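Local coordinates for protein toluene, o-xylene monooxygenase oxygenase subunit (Pseudomonas stutzeri, PDB 2INC) that forms part of the oxygenase component of a bacterial monooxygenase that probably hydroxylates toluene, o-xylene and related aromatic compounds, at residues Pro59-Asp64 against Leu269-Asn274; Asp63-Phe68 against Ser142-Cys147. All coordinates share one frame; numbering follows the deposited sequence.

Contact 1: Pro59-Asp64 against Leu269-Asn274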
loop_
_atom_site.group_PDB
_atom_site.type_symbol
_atom_site.label_atom_id
_atom_site.label_comp_id
_atom_site.label_asym_id
_atom_site.label_seq_id
_atom_site.Cartn_x
_atom_site.Cartn_y
_atom_site.Cartn_z
ATOM N N PRO B 59 27.129 9.216 -35.952
ATOM C CA PRO B 59 28.458 8.564 -35.965
ATOM C C PRO B 59 28.816 7.795 -34.705
ATOM O O PRO B 59 29.776 7.005 -34.722
ATOM C CB PRO B 59 29.433 9.736 -36.152
ATOM C CG PRO B 59 28.658 10.959 -35.775
ATOM C CD PRO B 59 27.216 10.681 -36.064
ATOM N N LEU B 60 28.105 8.043 -33.597
ATOM C CA LEU B 60 28.288 7.222 -32.392
ATOM C C LEU B 60 27.557 5.883 -32.551
ATOM O O LEU B 60 26.330 5.826 -32.520
ATOM C CB LEU B 60 27.765 7.969 -31.163
ATOM C CG LEU B 60 28.115 7.351 -29.812
ATOM C CD1 LEU B 60 29.622 7.530 -29.531
ATOM C CD2 LEU B 60 27.297 8.050 -28.689
ATOM N N LYS B 61 28.308 4.793 -32.676
ATOM C CA LYS B 61 27.730 3.544 -33.150
ATOM C C LYS B 61 27.849 2.406 -32.169
ATOM O O LYS B 61 28.807 2.338 -31.436
ATOM C CB LYS B 61 28.344 3.149 -34.500
ATOM C CG LYS B 61 27.836 3.990 -35.647
ATOM C CD LYS B 61 28.668 3.717 -36.868
ATOM C CE LYS B 61 28.631 4.895 -37.799
ATOM N NZ LYS B 61 29.475 4.598 -38.983
ATOM N N HIS B 62 26.842 1.525 -32.149
ATOM C CA HIS B 62 26.912 0.273 -31.393
ATOM C C HIS B 62 25.938 -0.708 -32.029
ATOM O O HIS B 62 24.923 -0.287 -32.575
ATOM C CB HIS B 62 26.557 0.503 -29.933
ATOM C CG HIS B 62 27.071 -0.546 -29.010
ATOM N ND1 HIS B 62 26.498 -1.795 -28.913
ATOM C CD2 HIS B 62 28.107 -0.543 -28.146
ATOM C CE1 HIS B 62 27.147 -2.513 -28.014
ATOM N NE2 HIS B 62 28.127 -1.775 -27.531
ATOM N N ASP B 63 26.214 -2.001 -31.997
ATOM C CA ASP B 63 25.264 -2.918 -32.654
ATOM C C ASP B 63 24.131 -3.307 -31.736
ATOM O O ASP B 63 23.184 -3.915 -32.187
ATOM C CB ASP B 63 25.891 -4.240 -33.122
ATOM C CG ASP B 63 27.070 -4.065 -34.044
ATOM O OD1 ASP B 63 27.890 -5.030 -34.117
ATOM O OD2 ASP B 63 27.194 -3.017 -34.711
ATOM N N ASP B 64 24.259 -3.038 -30.436
ATOM C CA ASP B 64 23.185 -3.383 -29.483
ATOM C C ASP B 64 23.022 -2.353 -28.378
ATOM O O ASP B 64 23.373 -2.613 -27.244
ATOM C CB ASP B 64 23.465 -4.732 -28.849
ATOM C CG ASP B 64 22.245 -5.302 -28.130
ATOM O OD1 ASP B 64 21.082 -4.818 -28.351
ATOM O OD2 ASP B 64 22.445 -6.259 -27.357
ATOM N N LEU B 269 32.778 2.992 -25.830
ATOM C CA LEU B 269 34.213 2.674 -26.042
ATOM C C LEU B 269 34.464 1.192 -26.355
ATOM O O LEU B 269 35.577 0.829 -26.689
ATOM C CB LEU B 269 35.049 3.099 -24.841
ATOM C CG LEU B 269 35.066 4.600 -24.538
ATOM C CD1 LEU B 269 36.211 4.932 -23.531
ATOM C CD2 LEU B 269 35.198 5.406 -25.767
ATOM N N GLU B 270 33.446 0.344 -26.258
ATOM C CA GLU B 270 33.577 -1.057 -26.683
ATOM C C GLU B 270 33.782 -1.182 -28.194
ATOM O O GLU B 270 34.358 -2.161 -28.668
ATOM C CB GLU B 270 32.357 -1.886 -26.285
ATOM C CG GLU B 270 32.120 -2.087 -24.791
ATOM C CD GLU B 270 30.721 -2.647 -24.536
ATOM O OE1 GLU B 270 29.970 -2.869 -25.521
ATOM O OE2 GLU B 270 30.370 -2.869 -23.354
ATOM N N LYS B 271 33.345 -0.175 -28.936
ATOM C CA LYS B 271 33.437 -0.166 -30.382
ATOM C C LYS B 271 34.562 0.753 -30.863
ATOM O O LYS B 271 34.683 1.872 -30.392
ATOM C CB LYS B 271 32.109 0.290 -30.970
ATOM C CG LYS B 271 32.140 0.361 -32.469
ATOM C CD LYS B 271 30.768 0.148 -33.065
ATOM C CE LYS B 271 30.873 -0.041 -34.578
ATOM N NZ LYS B 271 31.582 1.116 -35.211
ATOM N N GLU B 272 35.391 0.276 -31.795
ATOM C CA GLU B 272 36.484 1.084 -32.351
ATOM C C GLU B 272 35.910 2.324 -32.976
ATOM O O GLU B 272 34.838 2.255 -33.588
ATOM C CB GLU B 272 37.220 0.318 -33.457
ATOM C CG GLU B 272 38.570 -0.240 -33.048
ATOM C CD GLU B 272 39.007 -1.406 -33.942
ATOM O OE1 GLU B 272 38.732 -1.372 -35.172
ATOM O OE2 GLU B 272 39.609 -2.369 -33.411
ATOM N N GLY B 273 36.595 3.454 -32.808
ATOM C CA GLY B 273 36.205 4.690 -33.492
ATOM C C GLY B 273 35.320 5.617 -32.667
ATOM O O GLY B 273 35.241 6.822 -32.934
ATOM N N ASN B 274 34.639 5.055 -31.671
ATOM C CA ASN B 274 33.751 5.862 -30.803
ATOM C C ASN B 274 34.456 6.881 -29.903
ATOM O O ASN B 274 33.947 7.987 -29.722
ATOM C CB ASN B 274 32.789 4.982 -29.989
ATOM C CG ASN B 274 31.563 4.531 -30.817
ATOM O OD1 ASN B 274 31.303 5.045 -31.885
ATOM N ND2 ASN B 274 30.840 3.576 -30.309
#
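The amide nitrogen of Asn274 serves two carbonyl groups: ND2 donates to Lys61 O at 2.6 Å, the acceptor in the amide plane and the donor in the carbonyl plane, and also bonds Ala268 O. The other branch of the same amide answers the backbone, for Asn274 OD1 accepts Lys61 N at 3.1 Å with a nearly straight N-H...O angle of 176°. One carboxamide thus pairs with both polar backbone groups of a single residue. An alanine here would probably leave Lys61 N and O and Ala268 O without this mate and the loop less firmly tied to the helix. In this largely helical, ferritin-like chain Asn274 sits where helix 274-299 begins, closing a type II turn from Lys271 that follows helix 241-268. The side chains of Leu60 and Asn274 cross at about a right angle, with Leu60 CD1 3.8 Å from Asn274 CG. His62 NE2 donates to Glu270 OE1 at 2.9 Å, in the ring plane but 32° out of the carboxylate plane on its anti side. His62 ND1 accepts Asp64 N at 3.0 Å, so bonds at both nitrogens fix the ring's rotation. Lys271 CD lies 3.4 Å from Lys61 O, and a bend at chi4 (-56°) places Lys271 NZ 3.9 Å from Lys61 CB.

Contact 2: Asp63-Phe68 against Ser142-Cys147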
loop_
_atom_site.group_PDB
_atom_site.type_symbol
_atom_site.label_atom_id
_atom_site.label_comp_id
_atom_site.label_asym_id
_atom_site.label_seq_id
_atom_site.Cartn_x
_atom_site.Cartn_y
_atom_site.Cartn_z
ATOM N N ASP B 63 26.214 -2.001 -31.997
ATOM C CA ASP B 63 25.264 -2.918 -32.654
ATOM C C ASP B 63 24.131 -3.307 -31.736
ATOM O O ASP B 63 23.184 -3.915 -32.187
ATOM C CB ASP B 63 25.891 -4.240 -33.122
ATOM C CG ASP B 63 27.070 -4.065 -34.044
ATOM O OD1 ASP B 63 27.890 -5.030 -34.117
ATOM O OD2 ASP B 63 27.194 -3.017 -34.711
ATOM N N ASP B 64 24.259 -3.038 -30.436
ATOM C CA ASP B 64 23.185 -3.383 -29.483
ATOM C C ASP B 64 23.022 -2.353 -28.378
ATOM O O ASP B 64 23.373 -2.613 -27.244
ATOM C CB ASP B 64 23.465 -4.732 -28.849
ATOM C CG ASP B 64 22.245 -5.302 -28.130
ATOM O OD1 ASP B 64 21.082 -4.818 -28.351
ATOM O OD2 ASP B 64 22.445 -6.259 -27.357
ATOM N N TRP B 65 22.475 -1.185 -28.702
ATOM C CA TRP B 65 22.335 -0.152 -27.676
ATOM C C TRP B 65 21.368 -0.588 -26.592
ATOM O O TRP B 65 21.405 -0.070 -25.469
ATOM C CB TRP B 65 21.812 1.139 -28.285
ATOM C CG TRP B 65 22.857 1.946 -29.046
ATOM C CD1 TRP B 65 22.817 2.294 -30.364
ATOM C CD2 TRP B 65 24.061 2.515 -28.513
ATOM N NE1 TRP B 65 23.928 3.042 -30.700
ATOM C CE2 TRP B 65 24.700 3.209 -29.580
ATOM C CE3 TRP B 65 24.661 2.515 -27.240
ATOM C CZ2 TRP B 65 25.909 3.866 -29.425
ATOM C CZ3 TRP B 65 25.885 3.186 -27.084
ATOM C CH2 TRP B 65 26.492 3.847 -28.189
ATOM N N ASN B 66 20.492 -1.534 -26.911
ATOM C CA ASN B 66 19.625 -2.132 -25.865
ATOM C C ASN B 66 20.312 -2.848 -24.710
ATOM O O ASN B 66 19.671 -3.039 -23.675
ATOM C CB ASN B 66 18.514 -3.024 -26.426
ATOM C CG ASN B 66 17.293 -2.207 -26.976
ATOM O OD1 ASN B 66 16.697 -1.344 -26.302
ATOM N ND2 ASN B 66 16.907 -2.544 -28.178
ATOM N N ALA B 67 21.587 -3.244 -24.889
ATOM C CA ALA B 67 22.381 -3.797 -23.802
ATOM C C ALA B 67 22.727 -2.785 -22.689
ATOM O O ALA B 67 23.156 -3.181 -21.622
ATOM C CB ALA B 67 23.664 -4.446 -24.317
ATOM N N PHE B 68 22.531 -1.498 -22.929
ATOM C CA PHE B 68 22.870 -0.514 -21.924
ATOM C C PHE B 68 22.052 -0.693 -20.652
ATOM O O PHE B 68 20.842 -0.949 -20.703
ATOM C CB PHE B 68 22.633 0.923 -22.458
ATOM C CG PHE B 68 22.911 1.996 -21.420
ATOM C CD1 PHE B 68 24.226 2.279 -21.032
ATOM C CD2 PHE B 68 21.857 2.683 -20.781
ATOM C CE1 PHE B 68 24.503 3.241 -20.026
ATOM C CE2 PHE B 68 22.127 3.657 -19.805
ATOM C CZ PHE B 68 23.421 3.943 -19.426
ATOM N N SER B 142 15.629 2.091 -24.896
ATOM C CA SER B 142 14.783 2.491 -23.760
ATOM C C SER B 142 15.540 2.675 -22.444
ATOM O O SER B 142 15.173 3.520 -21.604
ATOM C CB SER B 142 13.592 1.530 -23.622
ATOM O OG SER B 142 14.041 0.199 -23.413
ATOM N N THR B 143 16.610 1.934 -22.232
ATOM C CA THR B 143 17.369 2.098 -20.996
ATOM C C THR B 143 18.204 3.395 -21.029
ATOM O O THR B 143 18.422 3.994 -19.979
ATOM C CB THR B 143 18.333 0.929 -20.708
ATOM O OG1 THR B 143 19.060 0.648 -21.915
ATOM C CG2 THR B 143 17.559 -0.311 -20.229
ATOM N N ILE B 144 18.604 3.854 -22.218
ATOM C CA ILE B 144 19.275 5.159 -22.344
ATOM C C ILE B 144 18.194 6.239 -22.158
ATOM O O ILE B 144 18.369 7.155 -21.353
ATOM C CB ILE B 144 19.925 5.338 -23.707
ATOM C CG1 ILE B 144 21.028 4.308 -23.910
ATOM C CG2 ILE B 144 20.558 6.737 -23.843
ATOM C CD1 ILE B 144 21.509 4.307 -25.407
ATOM N N THR B 145 17.092 6.132 -22.890
ATOM C CA THR B 145 15.946 7.040 -22.666
ATOM C C THR B 145 15.509 7.214 -21.187
ATOM O O THR B 145 15.271 8.351 -20.739
ATOM C CB THR B 145 14.719 6.620 -23.508
ATOM O OG1 THR B 145 14.993 6.897 -24.867
ATOM C CG2 THR B 145 13.472 7.397 -23.040
ATOM N N ASN B 146 15.414 6.126 -20.418
ATOM C CA ASN B 146 14.961 6.251 -19.046
ATOM C C ASN B 146 15.931 7.045 -18.167
ATOM O O ASN B 146 15.477 7.811 -17.340
ATOM C CB ASN B 146 14.682 4.908 -18.415
ATOM C CG ASN B 146 13.457 4.228 -18.972
ATOM O OD1 ASN B 146 13.161 3.105 -18.576
ATOM N ND2 ASN B 146 12.743 4.893 -19.902
ATOM N N CYS B 147 17.248 6.870 -18.332
ATOM C CA CYS B 147 18.197 7.720 -17.607
ATOM C C CYS B 147 17.905 9.217 -17.890
ATOM O O CYS B 147 17.982 10.017 -16.975
ATOM C CB CYS B 147 19.587 7.410 -18.014
ATOM S SG CYS B 147 20.013 5.795 -17.407
HETATM O O HOH W 1 14.770 0.166 -26.705
HETATM O O HOH W 2 17.112 -1.546 -23.469
#
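Phe68 meets Thr143, Ile144 and Cys147, and Trp65 meets Ile144, where a short 3-10 turn, residues 65-67, abuts the first turns of helix 142-172, a long helix of the ferritin-like fold. Thr143, Ile144 and Cys147 bring their side chains to one side of that helix, while Thr145 and Asn146 pack on the chain of another protein.

The direct polar link is a single bond: Thr143 OG1 donates to Phe68 O at 2.7 Å, coming from above the carbonyl plane, 46° out of it. Water extends the polar part. One molecule accepts the N-H of Ser142, 2.8 Å from Ser142 N, and donates to Asn66 OD1. A second lies 2.9 Å from Asn66 OD1 and also reaches Asn66 O, with a weak, longer bond to Thr143 OG1; Asn66 OD1 thus probably accepts from both waters.

Apolar contact follows the Phe68 ring, whose CG stands anti to the backbone N (chi1 177°). Phe68 CD2 lies 3.6 Å from Ile144 CG1, the two side chains crossing at about a right angle, and Ile144 CD1 reaches Trp65 CE3 at 4.1 Å. Leu264 of helix 241-268 touches both aromatic residues.

The sulfur-aromatic contact is edge-on: Cys147 SG sits in the plane of the Phe68 ring, 3.8 Å from Phe68 CE2.

How the contacts relate
A single loop, running from helix 46-56 towards helix 76-99, supplies one side of both contacts, which share Asp63 and Asp64 and have centres about 13 Å apart. They illustrate how an irregular segment can be tied to a helical body at successive points: contact 1 holds it at a turn between two helices, contact 2 at the start of another. The junction is direct, with Leu60 O 3.7 Å from Trp65 CZ2 and the rings of His62 and Trp65 meeting at about 40° between planes. Met267 of helix 241-268 touches both His62 and Phe68. Contact 2 is buried and contact 1 partly buried; their centres lie about 18 Å and about 23 Å from the centre of the chain.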